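Side-chain contacts in Bse634I restriction endonuclease (Geobacillus stearothermophilus, PDB 1KNV), which cleaves double-stranded DNA at a specific recognition sequence as a type II restriction endonuclease, probably with the help of metal ions: residues C10-K15 with K21-P26; L30-H35 with E51-D56; W78-I83 with I101-N106. All coordinates share one frame; numbering follows the deposited sequence.

Contact 1 (C10-K15 with K21-P26); sequences CVEEYK and KIRIKP
Glu12 with Arg23 and Tyr14 with Lys21 form the hydrogen-bonded pairs of an antiparallel β-hairpin, each exchanging two N-H···O=C bonds; the shortest runs from Lys21 N to Tyr14 O at 2.7 Å. Glu13-Ile22, between them, and Val11-Ile24, on the Cys10 side of Glu12-Arg23, are the non-hydrogen-bonded pairs, with CA-H···O contacts such as Ile22 CA to Glu12 O, 3.4 Å. Lys25 N reaches Cys10 O from above the carbonyl plane and extends the pairing past the strands, just before helix 26-33 begins.

Charge is concentrated on the face bearing Glu12, Tyr14, Lys21 and Arg23. Glu12 and Arg23 lie alongside each other, and Arg23 NE meets Glu12 OE1 at 2.9 Å within the guanidinium plane. The bond is bent (131° at the hydrogen) and arrives above the carboxylate plane, the two flat groups being nearly perpendicular. Lys25, its chain curled back, adds a weak salt bridge from NZ to the same OE1, 3.3 Å.

The same guanidinium stacks flat on Tyr14, planes 16° apart, with Arg23 CZ 3.8 Å from the ring centroid as a cation-pi pair. With Tyr14 CG between its own backbone N and carbonyl carbon (chi1 69°), the ring leans over the partner strand, and Lys21 CB makes a CH-pi contact on the opposite face, 3.8 Å from the centroid. Replacing Arg23 with an alanine would probably uncover one ring face of Tyr14 and leave Glu12, of the partners described, the weak bond from Lys25 NZ.

On the other face Val11 and Ile24 meet helices 43-60 and 68-93. The hairpin thus sets these two apolar side chains against the helices and, across the sheet, lets one arginine serve both a carboxylate and an aromatic ring.

Contact 2 (L30-H35 with E51-D56); sequences LIELYH and ENYVKD
Leu33 and Glu32, at the C-terminal end of helix 26-33, grip the ring of Tyr53 from helix 43-60 in a small helix-to-helix packing contact near the surface. Helix 43-60 also bears Val11 of the hairpin formed by strands 11-16 and 19-24.

The apolar part is borne by Leu33, whose CD2 lies over the centre of one face of the ring in a CH-pi contact, 3.9 Å from the centroid and 12° off the ring normal, while CD1 packs past the rim against Tyr53 CB at 3.7 Å. The leucine and tyrosine side chains slide past each other in opposite directions. Tyr53 CG stands opposite its backbone N (chi1 174°), which carries the ring out from its helix and across to the leucine.

The polar part lies at the rim of the ring. Glu32 extends beyond CG and crosses Tyr53 at about a right angle, bringing OE1 close to the ring plane with the carboxylate turned 77° from it. Ser8 OG is hydrogen-bonded to both Glu32 OE1 and Tyr53 OH, and Asn9 N bonds to Glu32 OE2, so the residues just ahead of the hairpin hold the carboxylate in place. Tyr53 OH is modelled as donating to Glu32 OE1 at 2.4 Å, very short for a hydrogen bond, so that the exact length is doubtful.

Contact 3 (W78-I83 with I101-N106); sequences WFEVMI and IIKMPN
Lys103 reaches from the end of strand 99-103 to helix 68-93 and meets Glu80 through its aliphatic stem. Lys103 CE lies 3.8 Å from Glu80 CG, and NZ approaches the same carbon at 3.6 Å, the two side chains crossing at about a right angle. Nearer the strand, Lys103 CG packs 3.6 Å from Glu80 O and, more loosely, 4.3 Å from Ile83 CG2. The opposite charges do not touch: Glu80 OE1 is 4.7 Å from Lys103 NZ, so their attraction would act at a distance.

The ammonium group turns back instead to the residue just past its strand, NZ donating to Met104 O at 3.1 Å. A bend at chi2 (-62°), followed by an extended tail, carries the lysine chain past Glu80 and leaves NZ beside this carbonyl. In the PDDEXK nuclease core, to whose clan this family belongs, a mixed sheet is flanked by helices; here the helix faces strand 99-103, an outermost strand of the sheet within this chain.

Further out, Ala84 also touches Lys103, and Ile83 CG1 lies over one face of the Phe79 ring. Backbone bonding ties Met104 to Asp146, a calcium-binding residue seen in a crystal structure of this protein, although no calcium is bound to this chain. The side chains of Lys103 and Asp146 come within about 4 Å, and that of Ile83 is equally near Leu197, another calcium-binding position.

In the fold
The three contacts follow one another along the chain and run from the periphery to the core: contact 1 is centred about 25 Å from the centre of the chain, contact 3 about 5 Å. Contacts 1 and 2, centres about 14 Å apart, meet where Val11 CG1 packs on Val54 CG1 at 3.6 Å. Trp78, on the helix of contact 3, touches both: its NE1 lies 2.7 Å from Pro26 O, a probable hydrogen bond, and its CD1 packs 3.5 Å from Leu30 CG. Calcium-binding positions adjoin contact 3, whereas contacts 1 and 2, centred about 22 and 19 Å from it, lie away from them.

Contact 1 (C10-K15 with K21-P26)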
# COMPACT_ATOMS: atom_id res chain seq x y z
N CYS B 10 28.01 -49.43 -3.07
CA CYS B 10 27.37 -48.32 -3.76
C CYS B 10 26.22 -48.80 -4.62
O CYS B 10 25.68 -48.05 -5.43
CB CYS B 10 28.39 -47.57 -4.61
SG CYS B 10 29.04 -48.53 -5.96
N VAL B 11 25.86 -50.07 -4.45
CA VAL B 11 24.76 -50.71 -5.16
C VAL B 11 24.25 -51.82 -4.25
O VAL B 11 25.03 -52.42 -3.51
CB VAL B 11 25.19 -51.31 -6.53
CG1 VAL B 11 25.62 -50.21 -7.48
CG2 VAL B 11 26.31 -52.32 -6.34
N GLU B 12 22.96 -52.09 -4.29
CA GLU B 12 22.37 -53.11 -3.44
C GLU B 12 21.28 -53.88 -4.18
O GLU B 12 20.56 -53.32 -5.01
CB GLU B 12 21.80 -52.44 -2.18
CG GLU B 12 20.77 -53.23 -1.41
CD GLU B 12 20.33 -52.50 -0.15
OE1 GLU B 12 20.18 -51.26 -0.20
OE2 GLU B 12 20.13 -53.16 0.89
N GLU B 13 21.18 -55.18 -3.90
CA GLU B 13 20.16 -56.01 -4.53
C GLU B 13 19.04 -56.19 -3.53
O GLU B 13 19.26 -56.30 -2.33
CB GLU B 13 20.63 -57.41 -4.90
CG GLU B 13 22.12 -57.65 -5.01
CD GLU B 13 22.41 -59.13 -5.24
OE1 GLU B 13 21.48 -59.96 -5.05
OE2 GLU B 13 23.57 -59.47 -5.58
N TYR B 14 17.83 -56.25 -4.04
CA TYR B 14 16.69 -56.45 -3.17
C TYR B 14 15.59 -57.05 -4.01
O TYR B 14 15.55 -56.88 -5.22
CB TYR B 14 16.26 -55.12 -2.55
CG TYR B 14 15.66 -54.13 -3.52
CD1 TYR B 14 14.28 -53.94 -3.58
CD2 TYR B 14 16.46 -53.38 -4.39
CE1 TYR B 14 13.71 -53.04 -4.48
CE2 TYR B 14 15.90 -52.48 -5.29
CZ TYR B 14 14.52 -52.32 -5.33
OH TYR B 14 13.96 -51.43 -6.22
N LYS B 15 14.72 -57.80 -3.36
CA LYS B 15 13.61 -58.41 -4.06
C LYS B 15 12.32 -57.66 -3.78
O LYS B 15 12.13 -57.08 -2.71
CB LYS B 15 13.45 -59.88 -3.67
CG LYS B 15 14.57 -60.77 -4.18
CD LYS B 15 14.26 -62.22 -3.86
CE LYS B 15 15.44 -63.12 -4.13
NZ LYS B 15 15.14 -64.52 -3.72
N LYS B 21 15.75 -56.75 -7.87
CA LYS B 21 16.00 -55.41 -8.36
C LYS B 21 17.29 -54.82 -7.80
O LYS B 21 17.81 -55.29 -6.79
CB LYS B 21 14.82 -54.50 -8.02
CG LYS B 21 13.52 -54.91 -8.70
CD LYS B 21 12.42 -53.92 -8.37
CE LYS B 21 11.16 -54.18 -9.19
NZ LYS B 21 10.18 -53.05 -9.03
N ILE B 22 17.79 -53.78 -8.46
CA ILE B 22 19.03 -53.13 -8.04
C ILE B 22 18.82 -51.65 -7.73
O ILE B 22 18.23 -50.91 -8.52
CB ILE B 22 20.11 -53.25 -9.15
CG1 ILE B 22 20.17 -54.69 -9.68
CG2 ILE B 22 21.45 -52.80 -8.60
CD1 ILE B 22 20.45 -55.76 -8.62
N ARG B 23 19.32 -51.22 -6.57
CA ARG B 23 19.21 -49.82 -6.16
C ARG B 23 20.60 -49.24 -5.90
O ARG B 23 21.46 -49.90 -5.33
CB ARG B 23 18.39 -49.69 -4.88
CG ARG B 23 19.08 -50.27 -3.65
CD ARG B 23 18.54 -49.70 -2.35
NE ARG B 23 17.71 -50.66 -1.61
CZ ARG B 23 16.42 -50.85 -1.82
NH1 ARG B 23 15.77 -50.15 -2.75
NH2 ARG B 23 15.75 -51.74 -1.09
N ILE B 24 20.82 -48.01 -6.33
CA ILE B 24 22.10 -47.37 -6.09
C ILE B 24 22.10 -46.81 -4.67
O ILE B 24 21.06 -46.39 -4.17
CB ILE B 24 22.36 -46.22 -7.07
CG1 ILE B 24 22.37 -46.76 -8.50
CG2 ILE B 24 23.68 -45.53 -6.72
CD1 ILE B 24 22.54 -45.69 -9.54
N LYS B 25 23.26 -46.82 -4.02
CA LYS B 25 23.39 -46.29 -2.67
C LYS B 25 24.33 -45.10 -2.78
O LYS B 25 25.53 -45.22 -2.58
CB LYS B 25 23.97 -47.36 -1.74
CG LYS B 25 23.19 -48.67 -1.73
CD LYS B 25 21.74 -48.44 -1.36
CE LYS B 25 21.62 -47.96 0.08
NZ LYS B 25 22.24 -48.94 0.99
N PRO B 26 23.78 -43.92 -3.12
CA PRO B 26 24.54 -42.67 -3.29
C PRO B 26 25.48 -42.30 -2.16
O PRO B 26 26.60 -41.86 -2.41
CB PRO B 26 23.45 -41.62 -3.50
CG PRO B 26 22.28 -42.19 -2.76
CD PRO B 26 22.33 -43.64 -3.14

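Contact 2 (L30-H35 with E51-D56)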
# COMPACT_ATOMS: atom_id res chain seq x y z
N LEU B 30 29.71 -42.04 -2.00
CA LEU B 30 30.44 -40.86 -1.54
C LEU B 30 31.52 -41.20 -0.53
O LEU B 30 32.66 -40.77 -0.66
CB LEU B 30 29.47 -39.85 -0.92
CG LEU B 30 28.62 -39.05 -1.90
CD1 LEU B 30 27.58 -38.27 -1.14
CD2 LEU B 30 29.49 -38.12 -2.71
N ILE B 31 31.14 -41.96 0.49
CA ILE B 31 32.07 -42.34 1.54
C ILE B 31 33.23 -43.16 0.98
O ILE B 31 34.40 -42.89 1.27
CB ILE B 31 31.35 -43.15 2.62
CG1 ILE B 31 30.19 -42.33 3.18
CG2 ILE B 31 32.32 -43.51 3.73
CD1 ILE B 31 29.39 -43.06 4.20
N GLU B 32 32.90 -44.15 0.16
CA GLU B 32 33.89 -45.02 -0.47
C GLU B 32 34.88 -44.24 -1.31
O GLU B 32 36.05 -44.62 -1.39
CB GLU B 32 33.19 -46.08 -1.34
CG GLU B 32 32.72 -47.31 -0.55
CD GLU B 32 31.83 -48.22 -1.38
OE1 GLU B 32 32.03 -48.27 -2.61
OE2 GLU B 32 30.94 -48.87 -0.79
N LEU B 33 34.44 -43.15 -1.93
CA LEU B 33 35.35 -42.38 -2.77
C LEU B 33 35.91 -41.14 -2.08
O LEU B 33 36.75 -40.45 -2.64
CB LEU B 33 34.67 -41.98 -4.07
CG LEU B 33 34.24 -43.08 -5.01
CD1 LEU B 33 33.64 -42.48 -6.27
CD2 LEU B 33 35.46 -43.89 -5.32
N TYR B 34 35.47 -40.87 -0.85
CA TYR B 34 35.98 -39.72 -0.12
C TYR B 34 36.36 -40.01 1.33
O TYR B 34 35.97 -39.30 2.26
CB TYR B 34 34.99 -38.55 -0.19
CG TYR B 34 34.72 -38.10 -1.61
CD1 TYR B 34 33.64 -38.60 -2.32
CD2 TYR B 34 35.57 -37.22 -2.25
CE1 TYR B 34 33.41 -38.22 -3.64
CE2 TYR B 34 35.35 -36.84 -3.56
CZ TYR B 34 34.27 -37.35 -4.25
OH TYR B 34 34.05 -36.99 -5.56
N HIS B 35 37.15 -41.06 1.51
CA HIS B 35 37.63 -41.47 2.82
C HIS B 35 38.69 -40.50 3.33
O HIS B 35 38.91 -40.43 4.53
CB HIS B 35 38.27 -42.86 2.77
CG HIS B 35 37.30 -43.99 2.95
ND1 HIS B 35 36.64 -44.58 1.89
CD2 HIS B 35 36.90 -44.66 4.05
CE1 HIS B 35 35.89 -45.57 2.33
NE2 HIS B 35 36.03 -45.64 3.65
N GLU B 51 29.59 -41.52 -10.85
CA GLU B 51 28.74 -42.30 -11.74
C GLU B 51 29.48 -43.51 -12.30
O GLU B 51 29.05 -44.66 -12.15
CB GLU B 51 28.22 -41.44 -12.89
CG GLU B 51 27.38 -42.23 -13.88
CD GLU B 51 26.49 -41.35 -14.73
OE1 GLU B 51 25.77 -41.90 -15.59
OE2 GLU B 51 26.51 -40.11 -14.55
N ASN B 52 30.61 -43.23 -12.96
CA ASN B 52 31.42 -44.28 -13.54
C ASN B 52 31.82 -45.29 -12.47
O ASN B 52 31.87 -46.49 -12.73
CB ASN B 52 32.67 -43.69 -14.18
CG ASN B 52 32.33 -42.70 -15.26
OD1 ASN B 52 31.35 -42.87 -15.99
ND2 ASN B 52 33.15 -41.66 -15.39
N TYR B 53 32.11 -44.80 -11.27
CA TYR B 53 32.48 -45.71 -10.20
C TYR B 53 31.37 -46.71 -9.97
O TYR B 53 31.60 -47.91 -9.90
CB TYR B 53 32.71 -44.95 -8.91
CG TYR B 53 32.95 -45.88 -7.75
CD1 TYR B 53 34.12 -46.62 -7.65
CD2 TYR B 53 32.01 -45.99 -6.73
CE1 TYR B 53 34.36 -47.45 -6.55
CE2 TYR B 53 32.23 -46.82 -5.63
CZ TYR B 53 33.41 -47.54 -5.55
OH TYR B 53 33.64 -48.33 -4.44
N VAL B 54 30.15 -46.21 -9.81
CA VAL B 54 29.01 -47.09 -9.59
C VAL B 54 28.83 -47.99 -10.81
O VAL B 54 28.46 -49.16 -10.68
CB VAL B 54 27.71 -46.28 -9.33
CG1 VAL B 54 26.50 -47.20 -9.30
CG2 VAL B 54 27.83 -45.52 -8.01
N LYS B 55 29.10 -47.46 -11.99
CA LYS B 55 28.98 -48.24 -13.21
C LYS B 55 30.02 -49.36 -13.26
O LYS B 55 29.75 -50.45 -13.77
CB LYS B 55 29.09 -47.34 -14.44
CG LYS B 55 27.87 -46.45 -14.65
CD LYS B 55 27.98 -45.64 -15.93
CE LYS B 55 26.69 -44.90 -16.24
NZ LYS B 55 26.79 -44.12 -17.50
N ASP B 56 31.22 -49.11 -12.74
CA ASP B 56 32.25 -50.14 -12.72
C ASP B 56 31.85 -51.21 -11.72
O ASP B 56 32.03 -52.40 -11.98
CB ASP B 56 33.61 -49.56 -12.34
CG ASP B 56 34.20 -48.68 -13.42
OD1 ASP B 56 33.78 -48.82 -14.59
OD2 ASP B 56 35.08 -47.86 -13.11

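Contact 3 (W78-I83 with I101-N106)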
# COMPACT_ATOMS: atom_id res chain seq x y z
N TRP B 78 23.88 -36.59 -5.04
CA TRP B 78 25.30 -36.33 -4.83
C TRP B 78 25.54 -34.82 -4.86
O TRP B 78 26.26 -34.28 -4.03
CB TRP B 78 26.16 -37.01 -5.90
CG TRP B 78 26.29 -38.50 -5.73
CD1 TRP B 78 26.29 -39.20 -4.56
CD2 TRP B 78 26.48 -39.46 -6.77
NE1 TRP B 78 26.47 -40.54 -4.80
CE2 TRP B 78 26.58 -40.73 -6.16
CE3 TRP B 78 26.56 -39.38 -8.17
CZ2 TRP B 78 26.77 -41.90 -6.89
CZ3 TRP B 78 26.75 -40.54 -8.90
CH2 TRP B 78 26.85 -41.79 -8.26
N PHE B 79 24.92 -34.15 -5.83
CA PHE B 79 25.09 -32.71 -5.95
C PHE B 79 24.61 -32.01 -4.68
O PHE B 79 25.23 -31.05 -4.22
CB PHE B 79 24.30 -32.19 -7.14
CG PHE B 79 24.44 -30.72 -7.34
CD1 PHE B 79 25.66 -30.17 -7.71
CD2 PHE B 79 23.35 -29.87 -7.15
CE1 PHE B 79 25.80 -28.80 -7.90
CE2 PHE B 79 23.47 -28.50 -7.33
CZ PHE B 79 24.71 -27.96 -7.70
N GLU B 80 23.49 -32.48 -4.14
CA GLU B 80 22.90 -31.93 -2.93
C GLU B 80 23.88 -32.08 -1.77
O GLU B 80 24.04 -31.16 -0.96
CB GLU B 80 21.60 -32.67 -2.59
CG GLU B 80 20.37 -32.17 -3.36
CD GLU B 80 19.24 -33.20 -3.41
OE1 GLU B 80 19.01 -33.89 -2.40
OE2 GLU B 80 18.56 -33.31 -4.46
N VAL B 81 24.54 -33.23 -1.70
CA VAL B 81 25.52 -33.47 -0.64
C VAL B 81 26.72 -32.55 -0.84
O VAL B 81 27.24 -31.99 0.13
CB VAL B 81 26.00 -34.94 -0.63
CG1 VAL B 81 27.11 -35.12 0.40
CG2 VAL B 81 24.84 -35.86 -0.29
N MET B 82 27.15 -32.39 -2.09
CA MET B 82 28.29 -31.53 -2.40
C MET B 82 28.04 -30.08 -1.99
O MET B 82 28.90 -29.44 -1.37
CB MET B 82 28.61 -31.60 -3.89
CG MET B 82 29.22 -32.93 -4.28
SD MET B 82 29.49 -33.13 -6.03
CE MET B 82 30.15 -34.81 -6.05
N ILE B 83 26.87 -29.57 -2.35
CA ILE B 83 26.48 -28.21 -2.00
C ILE B 83 26.49 -28.07 -0.47
O ILE B 83 27.11 -27.17 0.08
CB ILE B 83 25.06 -27.91 -2.54
CG1 ILE B 83 25.13 -27.71 -4.05
CG2 ILE B 83 24.49 -26.65 -1.90
CD1 ILE B 83 26.05 -26.57 -4.47
N ILE B 101 24.27 -21.77 6.68
CA ILE B 101 23.95 -21.96 5.27
C ILE B 101 23.45 -23.40 5.23
O ILE B 101 24.23 -24.35 5.24
CB ILE B 101 25.21 -21.77 4.41
CG1 ILE B 101 25.79 -20.39 4.70
CG2 ILE B 101 24.88 -21.92 2.95
CD1 ILE B 101 27.18 -20.20 4.22
N ILE B 102 22.13 -23.55 5.21
CA ILE B 102 21.48 -24.86 5.25
C ILE B 102 20.94 -25.43 3.96
O ILE B 102 20.23 -24.76 3.21
CB ILE B 102 20.33 -24.83 6.26
CG1 ILE B 102 20.84 -24.33 7.61
CG2 ILE B 102 19.70 -26.21 6.36
CD1 ILE B 102 19.73 -24.04 8.59
N LYS B 103 21.23 -26.71 3.73
CA LYS B 103 20.75 -27.40 2.54
C LYS B 103 19.35 -27.89 2.85
O LYS B 103 19.16 -28.74 3.71
CB LYS B 103 21.67 -28.58 2.22
CG LYS B 103 21.81 -28.82 0.73
CD LYS B 103 20.49 -29.17 0.14
CE LYS B 103 20.46 -28.97 -1.35
NZ LYS B 103 19.07 -29.25 -1.80
N MET B 104 18.36 -27.37 2.13
CA MET B 104 16.98 -27.76 2.36
C MET B 104 16.44 -28.83 1.42
O MET B 104 16.77 -28.85 0.24
CB MET B 104 16.07 -26.53 2.26
CG MET B 104 16.36 -25.44 3.27
SD MET B 104 16.13 -26.01 4.96
CE MET B 104 14.42 -26.41 4.93
N PRO B 105 15.60 -29.73 1.95
CA PRO B 105 14.98 -30.82 1.19
C PRO B 105 13.77 -30.21 0.49
O PRO B 105 13.60 -28.99 0.52
CB PRO B 105 14.57 -31.80 2.28
CG PRO B 105 14.12 -30.87 3.36
CD PRO B 105 15.20 -29.81 3.37
N ASN B 106 12.92 -31.02 -0.14
CA ASN B 106 11.76 -30.46 -0.81
C ASN B 106 10.69 -30.10 0.23
O ASN B 106 10.66 -30.65 1.33
CB ASN B 106 11.19 -31.45 -1.82
CG ASN B 106 10.12 -32.33 -1.23
OD1 ASN B 106 10.38 -33.09 -0.30
ND2 ASN B 106 8.90 -32.21 -1.75